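Local coordinates for protein ofchtiv-allosamidin (Ostrinia furnacalis, PDB 6JMB) that probably hydrolyses chitin as an insect group IV chitinase of glycosyl hydrolase family 18, and binds the inhibitor allosamidin in its active-site cleft, at residues I5-Y10 against H35-F40; P30-H35 against L363-N368; M245-Y250 against R340-W345. All blocks are in the same frame, centred on the assembly; numbering follows the deposited sequence. Where two conformers were deposited one is given.

Contact 1. Residues I5-Y10 against H35-F40; sequences IVVCYY and HLVYAF. With AMI (allosamizoline), chain C.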
# COMPACT_ATOMS: atom_id res chain seq x y z
N ILE A 5 -8.72 1.97 12.64
CA ILE A 5 -8.47 0.68 12.01
C ILE A 5 -7.03 0.60 11.53
O ILE A 5 -6.35 1.60 11.30
CB ILE A 5 -9.46 0.36 10.87
CG1 ILE A 5 -9.32 1.35 9.71
CG2 ILE A 5 -10.90 0.31 11.40
CD1 ILE A 5 -10.22 1.01 8.52
N VAL A 6 -6.56 -0.64 11.40
CA VAL A 6 -5.23 -0.94 10.89
C VAL A 6 -5.43 -1.95 9.77
O VAL A 6 -5.84 -3.09 10.01
CB VAL A 6 -4.31 -1.52 11.98
CG1 VAL A 6 -2.96 -1.87 11.41
CG2 VAL A 6 -4.15 -0.52 13.12
N VAL A 7 -5.17 -1.52 8.54
CA VAL A 7 -5.44 -2.32 7.34
C VAL A 7 -4.10 -2.89 6.87
O VAL A 7 -3.25 -2.15 6.36
CB VAL A 7 -6.12 -1.49 6.25
CG1 VAL A 7 -6.39 -2.33 5.01
CG2 VAL A 7 -7.42 -0.88 6.78
N CYS A 8 -3.91 -4.19 7.05
CA CYS A 8 -2.65 -4.86 6.73
C CYS A 8 -2.78 -5.59 5.40
O CYS A 8 -3.55 -6.54 5.31
CB CYS A 8 -2.32 -5.90 7.79
SG CYS A 8 -2.04 -5.25 9.45
N TYR A 9 -1.98 -5.20 4.42
CA TYR A 9 -1.89 -5.97 3.18
C TYR A 9 -0.81 -7.03 3.31
O TYR A 9 0.25 -6.80 3.90
CB TYR A 9 -1.54 -5.06 2.01
CG TYR A 9 -2.71 -4.27 1.48
CD1 TYR A 9 -3.07 -3.06 2.04
CD2 TYR A 9 -3.45 -4.75 0.41
CE1 TYR A 9 -4.14 -2.35 1.55
CE2 TYR A 9 -4.52 -4.04 -0.10
CZ TYR A 9 -4.85 -2.84 0.47
OH TYR A 9 -5.91 -2.10 -0.03
N TYR A 10 -1.08 -8.20 2.73
CA TYR A 10 -0.12 -9.30 2.69
C TYR A 10 0.17 -9.63 1.23
O TYR A 10 -0.72 -10.07 0.49
CB TYR A 10 -0.68 -10.51 3.42
CG TYR A 10 0.15 -11.78 3.34
CD1 TYR A 10 1.54 -11.73 3.27
CD2 TYR A 10 -0.46 -13.02 3.33
CE1 TYR A 10 2.30 -12.90 3.20
CE2 TYR A 10 0.29 -14.18 3.27
CZ TYR A 10 1.66 -14.12 3.20
OH TYR A 10 2.38 -15.29 3.13
N HIS A 35 -8.04 -5.27 9.84
CA HIS A 35 -8.40 -5.74 8.52
C HIS A 35 -7.14 -6.30 7.88
O HIS A 35 -6.09 -5.66 7.92
CB HIS A 35 -8.94 -4.59 7.67
CG HIS A 35 -10.19 -3.98 8.22
ND1 HIS A 35 -10.22 -3.26 9.39
CD2 HIS A 35 -11.47 -4.01 7.76
CE1 HIS A 35 -11.46 -2.87 9.64
NE2 HIS A 35 -12.24 -3.31 8.67
N LEU A 36 -7.23 -7.51 7.35
CA LEU A 36 -6.10 -8.17 6.69
C LEU A 36 -6.51 -8.47 5.26
O LEU A 36 -7.60 -9.01 5.02
CB LEU A 36 -5.70 -9.45 7.44
CG LEU A 36 -4.52 -9.25 8.39
CD1 LEU A 36 -4.51 -10.27 9.52
CD2 LEU A 36 -3.22 -9.33 7.59
N VAL A 37 -5.66 -8.10 4.30
CA VAL A 37 -6.03 -8.11 2.89
C VAL A 37 -5.09 -9.04 2.12
O VAL A 37 -3.87 -8.85 2.15
CB VAL A 37 -6.03 -6.70 2.29
CG1 VAL A 37 -6.64 -6.74 0.90
CG2 VAL A 37 -6.81 -5.73 3.18
N TYR A 38 -5.67 -10.02 1.42
CA TYR A 38 -4.92 -10.99 0.63
C TYR A 38 -4.64 -10.41 -0.75
O TYR A 38 -5.56 -10.23 -1.55
CB TYR A 38 -5.77 -12.26 0.51
CG TYR A 38 -5.07 -13.49 -0.04
CD1 TYR A 38 -4.79 -13.64 -1.40
CD2 TYR A 38 -4.75 -14.54 0.81
CE1 TYR A 38 -4.16 -14.78 -1.89
CE2 TYR A 38 -4.14 -15.69 0.33
CZ TYR A 38 -3.84 -15.80 -1.01
OH TYR A 38 -3.23 -16.95 -1.45
N ALA A 39 -3.38 -10.12 -1.05
CA ALA A 39 -2.99 -9.57 -2.34
C ALA A 39 -2.27 -10.65 -3.13
O ALA A 39 -1.33 -11.26 -2.61
CB ALA A 39 -2.05 -8.38 -2.14
N PHE A 40 -2.66 -10.91 -4.39
CA PHE A 40 -3.77 -10.30 -5.13
C PHE A 40 -4.50 -11.41 -5.90
O PHE A 40 -3.88 -12.43 -6.26
CB PHE A 40 -3.25 -9.35 -6.21
CG PHE A 40 -2.75 -8.04 -5.70
CD1 PHE A 40 -3.63 -7.10 -5.21
CD2 PHE A 40 -1.40 -7.73 -5.75
CE1 PHE A 40 -3.18 -5.88 -4.75
CE2 PHE A 40 -0.93 -6.51 -5.29
CZ PHE A 40 -1.82 -5.58 -4.79
C1 AMI C . 1.02 -0.89 -3.96
C2 AMI C . 0.21 -1.75 -5.01
C3 AMI C . 0.99 -2.96 -5.15
C4 AMI C . 2.49 -2.50 -4.91
C5 AMI C . 2.33 -1.68 -3.72
C6 AMI C . 3.56 -0.72 -3.47
C7 AMI C . -0.96 -1.49 -3.15
C8 AMI C . -3.37 -2.16 -2.67
C9 AMI C . -1.97 -1.02 -0.85
N2 AMI C . -0.97 -1.95 -4.48
N7 AMI C . -2.10 -1.56 -2.23
O3 AMI C . 0.77 -3.57 -6.42
O4 AMI C . 3.40 -3.54 -4.60
O6 AMI C . 3.78 0.04 -4.63
O7 AMI C . 0.22 -0.93 -2.76
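Tyr9 and Val37 stand side by side on neighbouring parallel strands of the TIM barrel of family 18 chitinases. With CG anti to its carbonyl carbon (chi1 -78°), Tyr9 brings its ring alongside Val37. Val37 CB lies over one face of the Tyr9 ring, 4.1 Å from the centroid. Over the opposite face sits allosamizoline C9 of the dimethylamino end, offset toward the rim; the other methyl, allosamizoline C8, is 3.4 Å from Tyr9 CE2. The phenol is held between a barrel strand and the inhibitor, and its OH is hydrogen-bonded to Asp122. An alanine at Tyr9 would probably leave the methyl groups of the inhibitor without their platform, Val37 without its ring and Asp122 without this hydroxyl.

On the same face Val7 CG1 meets Val37 CG2 at 3.9 Å. Ile5 CG2 approaches His35 CE1 at 3.7 Å, oblique to the imidazole. Cys8, Leu36, Tyr10 and Tyr38 point to the other face, where Leu36 CD2 packs on Cys8 CB at 3.6 Å.

Five backbone hydrogen bonds join the strands, the first from His35 N to Val6 O. After a cis peptide bond, Phe40 CE2 lies 3.6 Å from allosamizoline O3.

Contact 2. Residues P30-H35 against L363-N368; sequences PFLCTH and LLNTIN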
# COMPACT_ATOMS: atom_id res chain seq x y z
N PRO A 30 -2.59 -11.99 13.82
CA PRO A 30 -3.91 -11.43 13.48
C PRO A 30 -4.44 -10.43 14.48
O PRO A 30 -5.50 -9.84 14.23
CB PRO A 30 -4.80 -12.67 13.41
CG PRO A 30 -4.17 -13.62 14.38
CD PRO A 30 -2.68 -13.38 14.29
N PHE A 31 -3.77 -10.22 15.61
CA PHE A 31 -4.19 -9.21 16.57
C PHE A 31 -3.51 -7.87 16.37
O PHE A 31 -3.83 -6.92 17.09
CB PHE A 31 -3.98 -9.71 18.00
CG PHE A 31 -5.00 -10.71 18.45
CD1 PHE A 31 -6.28 -10.30 18.79
CD2 PHE A 31 -4.70 -12.06 18.51
CE1 PHE A 31 -7.23 -11.21 19.21
CE2 PHE A 31 -5.65 -12.98 18.92
CZ PHE A 31 -6.92 -12.55 19.27
N LEU A 32 -2.59 -7.76 15.42
CA LEU A 32 -1.95 -6.49 15.11
C LEU A 32 -2.62 -5.77 13.95
O LEU A 32 -2.15 -4.70 13.55
CB LEU A 32 -0.46 -6.70 14.83
CG LEU A 32 0.38 -7.09 16.04
CD1 LEU A 32 1.84 -7.32 15.63
CD2 LEU A 32 0.28 -6.03 17.13
N CYS A 33 -3.69 -6.33 13.41
CA CYS A 33 -4.47 -5.72 12.35
C CYS A 33 -5.94 -5.81 12.71
O CYS A 33 -6.36 -6.72 13.44
CB CYS A 33 -4.27 -6.50 11.04
SG CYS A 33 -2.54 -6.82 10.65
N THR A 34 -6.74 -4.86 12.21
CA THR A 34 -8.19 -5.01 12.25
C THR A 34 -8.74 -5.54 10.94
O THR A 34 -9.78 -6.20 10.93
CB THR A 34 -8.88 -3.68 12.57
OG1 THR A 34 -8.55 -2.71 11.57
CG2 THR A 34 -8.43 -3.16 13.93
N HIS A 35 -8.04 -5.27 9.84
CA HIS A 35 -8.40 -5.74 8.52
C HIS A 35 -7.14 -6.30 7.88
O HIS A 35 -6.09 -5.66 7.92
CB HIS A 35 -8.94 -4.59 7.67
CG HIS A 35 -10.19 -3.98 8.22
ND1 HIS A 35 -10.22 -3.26 9.39
CD2 HIS A 35 -11.47 -4.01 7.76
CE1 HIS A 35 -11.46 -2.87 9.64
NE2 HIS A 35 -12.24 -3.31 8.67
N LEU A 363 7.45 -2.02 13.24
CA LEU A 363 6.65 -1.00 12.56
C LEU A 363 5.17 -1.17 12.86
O LEU A 363 4.47 -0.18 13.13
CB LEU A 363 6.91 -1.06 11.05
CG LEU A 363 8.35 -0.79 10.62
CD1 LEU A 363 8.43 -0.75 9.10
CD2 LEU A 363 8.86 0.51 11.24
N LEU A 364 4.68 -2.41 12.81
CA LEU A 364 3.27 -2.66 13.04
C LEU A 364 2.88 -2.40 14.49
O LEU A 364 1.82 -1.83 14.77
CB LEU A 364 2.93 -4.08 12.60
CG LEU A 364 1.45 -4.47 12.54
CD1 LEU A 364 0.62 -3.45 11.79
CD2 LEU A 364 1.32 -5.84 11.90
N ASN A 365 3.73 -2.80 15.44
CA ASN A 365 3.47 -2.48 16.84
C ASN A 365 3.46 -0.97 17.06
O ASN A 365 2.62 -0.46 17.82
CB ASN A 365 4.49 -3.15 17.76
CG ASN A 365 4.09 -4.56 18.13
OD1 ASN A 365 3.11 -4.77 18.85
ND2 ASN A 365 4.84 -5.54 17.65
N THR A 366 4.35 -0.24 16.39
CA THR A 366 4.35 1.22 16.50
C THR A 366 3.01 1.80 16.05
O THR A 366 2.44 2.66 16.73
CB THR A 366 5.50 1.81 15.69
OG1 THR A 366 6.75 1.38 16.24
CG2 THR A 366 5.45 3.33 15.72
N ILE A 367 2.50 1.33 14.91
CA ILE A 367 1.21 1.82 14.42
C ILE A 367 0.12 1.58 15.46
O ILE A 367 -0.66 2.49 15.78
CB ILE A 367 0.87 1.15 13.08
CG1 ILE A 367 1.83 1.63 11.99
CG2 ILE A 367 -0.57 1.46 12.69
CD1 ILE A 367 1.79 0.78 10.74
N ASN A 368 0.05 0.36 16.00
CA ASN A 368 -1.00 0.03 16.95
C ASN A 368 -0.86 0.87 18.22
O ASN A 368 -1.86 1.35 18.76
CB ASN A 368 -0.94 -1.46 17.28
CG ASN A 368 -1.64 -2.31 16.23
OD1 ASN A 368 -2.84 -2.58 16.34
ND2 ASN A 368 -0.90 -2.72 15.21
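Leu364 comes first on the helix side, meeting Leu32 of the loop 30-35. Its CG is anti to the backbone N (chi1 -170°), which carries both methyl groups to the loop. CD2 rests 3.5 Å from Leu32 CB, and CD1 lies 3.5 Å from Leu32 O. CD2 also reaches Cys33 SG, at a longer 4.2 Å. That sulfur is in a disulfide with Cys8 of the strand 5-11, and Leu364 packs on the same strand.

Asn365 touches the tip of Leu32. Its OD1 is 3.5 Å from Leu32 CD2, while its ND2 is hydrogen-bonded to Phe361 O. The last helix, 362-373, lies against the outside of the TIM barrel, and this contact ties it to the loop that leads into the strand 35-43. Ile367 faces inward to Val247 and Phe249 of the barrel wall.

Asn368 supplies the polar link. Its ND2 donates to Leu32 O at 2.9 Å, with an N-H...O angle of 163°, and also to Leu364 O one turn back, at 2.9 Å. Both acceptors lie close to the amide plane, and the two bonds fix its rotation. Leu364 O takes Asn368 N on the opposite face of its carbonyl plane.

Contact 3. Residues M245-Y250 against R340-W345; sequences MGVPFY and RGIMLW. With AMI (allosamizoline), chain C; NAA (2-acetamido-2-deoxy-beta-D-allopyranose), chain B.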
# COMPACT_ATOMS: atom_id res chain seq x y z
N MET A 245 -4.88 6.14 5.89
CA MET A 245 -3.64 6.68 5.36
C MET A 245 -2.61 5.57 5.20
O MET A 245 -2.25 4.89 6.17
CB MET A 245 -3.10 7.76 6.28
CG MET A 245 -1.99 8.57 5.65
SD MET A 245 -1.25 9.74 6.81
CE MET A 245 -0.01 8.69 7.57
N GLY A 246 -2.11 5.39 3.97
CA GLY A 246 -1.12 4.36 3.72
C GLY A 246 0.25 4.73 4.25
O GLY A 246 0.66 5.89 4.26
N VAL A 247 0.97 3.70 4.70
CA VAL A 247 2.39 3.81 5.07
C VAL A 247 3.14 2.63 4.50
O VAL A 247 2.59 1.53 4.32
CB VAL A 247 2.59 3.86 6.61
CG1 VAL A 247 1.86 5.06 7.21
CG2 VAL A 247 2.12 2.56 7.26
N PRO A 248 4.42 2.83 4.18
CA PRO A 248 5.21 1.74 3.58
C PRO A 248 6.08 1.00 4.59
O PRO A 248 6.70 1.61 5.46
CB PRO A 248 6.10 2.49 2.59
CG PRO A 248 6.38 3.81 3.30
CD PRO A 248 5.14 4.12 4.13
N PHE A 249 6.16 -0.33 4.45
CA PHE A 249 7.09 -1.15 5.21
C PHE A 249 8.31 -1.53 4.37
O PHE A 249 8.97 -2.53 4.64
CB PHE A 249 6.41 -2.42 5.73
CG PHE A 249 5.54 -2.22 6.95
CD1 PHE A 249 5.09 -0.96 7.35
CD2 PHE A 249 5.17 -3.32 7.70
CE1 PHE A 249 4.29 -0.82 8.48
CE2 PHE A 249 4.37 -3.19 8.82
CZ PHE A 249 3.93 -1.94 9.22
N TYR A 250 8.58 -0.75 3.33
CA TYR A 250 9.71 -0.96 2.44
C TYR A 250 10.29 0.40 2.13
O TYR A 250 9.65 1.44 2.35
CB TYR A 250 9.27 -1.66 1.14
CG TYR A 250 8.27 -0.82 0.36
CD1 TYR A 250 6.92 -0.83 0.70
CD2 TYR A 250 8.68 0.00 -0.68
CE1 TYR A 250 6.01 -0.05 0.03
CE2 TYR A 250 7.76 0.79 -1.36
CZ TYR A 250 6.43 0.76 -1.00
OH TYR A 250 5.50 1.53 -1.66
N ARG A 340 -9.36 7.81 9.67
CA ARG A 340 -9.97 6.56 10.10
C ARG A 340 -8.94 5.54 10.56
O ARG A 340 -9.23 4.68 11.39
CB ARG A 340 -10.82 6.00 8.96
CG ARG A 340 -11.47 4.66 9.27
CD ARG A 340 -12.43 4.79 10.44
NE ARG A 340 -13.08 3.52 10.77
CZ ARG A 340 -14.00 2.93 10.01
NH1 ARG A 340 -14.39 3.49 8.87
NH2 ARG A 340 -14.54 1.78 10.39
N GLY A 341 -7.72 5.61 10.03
CA GLY A 341 -6.70 4.69 10.49
C GLY A 341 -5.51 4.68 9.56
O GLY A 341 -5.27 5.63 8.81
N ILE A 342 -4.79 3.57 9.62
CA ILE A 342 -3.53 3.39 8.91
C ILE A 342 -3.62 2.13 8.07
O ILE A 342 -4.12 1.09 8.53
CB ILE A 342 -2.34 3.28 9.90
CG1 ILE A 342 -2.20 4.57 10.71
CG2 ILE A 342 -1.04 2.95 9.17
CD1 ILE A 342 -1.86 5.78 9.88
N MET A 343 -3.18 2.24 6.82
CA MET A 343 -3.05 1.11 5.91
C MET A 343 -1.56 0.90 5.67
O MET A 343 -0.79 1.86 5.63
CB MET A 343 -3.74 1.46 4.58
CG MET A 343 -3.57 0.44 3.48
SD MET A 343 -4.41 0.94 1.95
CE MET A 343 -3.28 2.14 1.26
N LEU A 344 -1.13 -0.36 5.54
CA LEU A 344 0.28 -0.63 5.33
C LEU A 344 0.50 -1.58 4.16
O LEU A 344 -0.17 -2.60 4.03
CB LEU A 344 0.94 -1.19 6.59
CG LEU A 344 0.31 -2.49 7.09
CD1 LEU A 344 1.37 -3.50 7.51
CD2 LEU A 344 -0.61 -2.20 8.27
N TRP A 345 1.46 -1.23 3.31
CA TRP A 345 2.02 -2.15 2.33
C TRP A 345 3.47 -2.36 2.74
O TRP A 345 4.28 -1.43 2.64
CB TRP A 345 1.97 -1.56 0.92
CG TRP A 345 2.44 -2.60 -0.04
CD1 TRP A 345 3.73 -2.84 -0.43
CD2 TRP A 345 1.63 -3.60 -0.67
NE1 TRP A 345 3.77 -3.93 -1.29
CE2 TRP A 345 2.49 -4.41 -1.44
CE3 TRP A 345 0.26 -3.89 -0.66
CZ2 TRP A 345 2.03 -5.48 -2.20
CZ3 TRP A 345 -0.20 -4.95 -1.41
CH2 TRP A 345 0.68 -5.74 -2.17
C1 AMI C . 1.02 -0.89 -3.96
C2 AMI C . 0.21 -1.75 -5.01
C3 AMI C . 0.99 -2.96 -5.15
C4 AMI C . 2.49 -2.50 -4.91
C5 AMI C . 2.33 -1.68 -3.72
C6 AMI C . 3.56 -0.72 -3.47
C7 AMI C . -0.96 -1.49 -3.15
C8 AMI C . -3.37 -2.16 -2.67
C9 AMI C . -1.97 -1.02 -0.85
N2 AMI C . -0.97 -1.95 -4.48
N7 AMI C . -2.10 -1.56 -2.23
O3 AMI C . 0.77 -3.57 -6.42
O4 AMI C . 3.40 -3.54 -4.60
O6 AMI C . 3.78 0.04 -4.63
O7 AMI C . 0.22 -0.93 -2.76
C1 NAA B . 3.93 -4.19 -5.71
C2 NAA B . 5.21 -4.92 -5.31
C3 NAA B . 5.74 -5.77 -6.40
C4 NAA B . 4.68 -6.76 -6.87
C5 NAA B . 3.43 -6.00 -7.29
C6 NAA B . 2.31 -6.90 -7.71
C7 NAA B . 6.59 -3.68 -3.54
C8 NAA B . 7.52 -2.53 -3.19
N2 NAA B . 6.15 -3.81 -4.96
O3 NAA B . 6.15 -4.90 -7.49
O4 NAA B . 5.12 -7.53 -8.01
O5 NAA B . 2.95 -5.22 -6.15
O6 NAA B . 1.25 -6.07 -8.15
O7 NAA B . 6.23 -4.46 -2.74
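Phe249 and Leu344 form the tightest side-chain packing between the segments 245-250 and 340-345. With CG between the backbone N and the carbonyl carbon (chi1 59°), Leu344 sets CD1 over one face of the ring, offset toward the rim and 3.3 Å from Phe249 CE2. Val247 CG2 meets Ile342 CG2 at 3.7 Å. This face is buried under the helices 324-336 and 362-373. Packing thins toward the strand start, where Met245 CE and Ile342 CD1 are 4.2 Å apart.

Five backbone hydrogen bonds hold the strands in parallel register, the last from Phe249 N to Trp345 O.

The other face meets the bound inhibitor rather than a helix. Trp345 turns one face of its indole to allosamizoline, with C5 over it, offset toward the rim. Trp345 NE1 donates to O7 of the linked N-acetylallosamine at 2.9 Å. Tyr250 turns its ring almost perpendicular to the indole (85°), and its CE1 comes 3.6 Å from Trp345 CD1. C8, the acetamido methyl of N-acetylallosamine, rests over one face of the Tyr250 ring, and Tyr250 OH is hydrogen-bonded to Asp194. A tryptophan platform at a barrel strand end is typical of the family 18 chitinase cleft.

Overall arrangement
Contacts 1, 2 and 3 have centres about 10 Å apart. Contacts 1 and 3 belong to the same barrel wall, since the strands 5-11 and 341-345 are neighbours. The Val7 backbone hydrogen-bonds to Ile342 and Leu344 across that seam, so the first and last barrel strands close the ring. Both contacts reach allosamizoline, and Tyr9 packs on Trp345 in the pocket. Contact 2 is on the outside. It shares His35 with contact 1, and a disulfide ties the two covalently. Its helix packs on Phe249 and Ile342 of contact 3. In sequence the loop of contact 2 falls between the strands of contact 1; the strands of contact 3 follow, then the helix of contact 2.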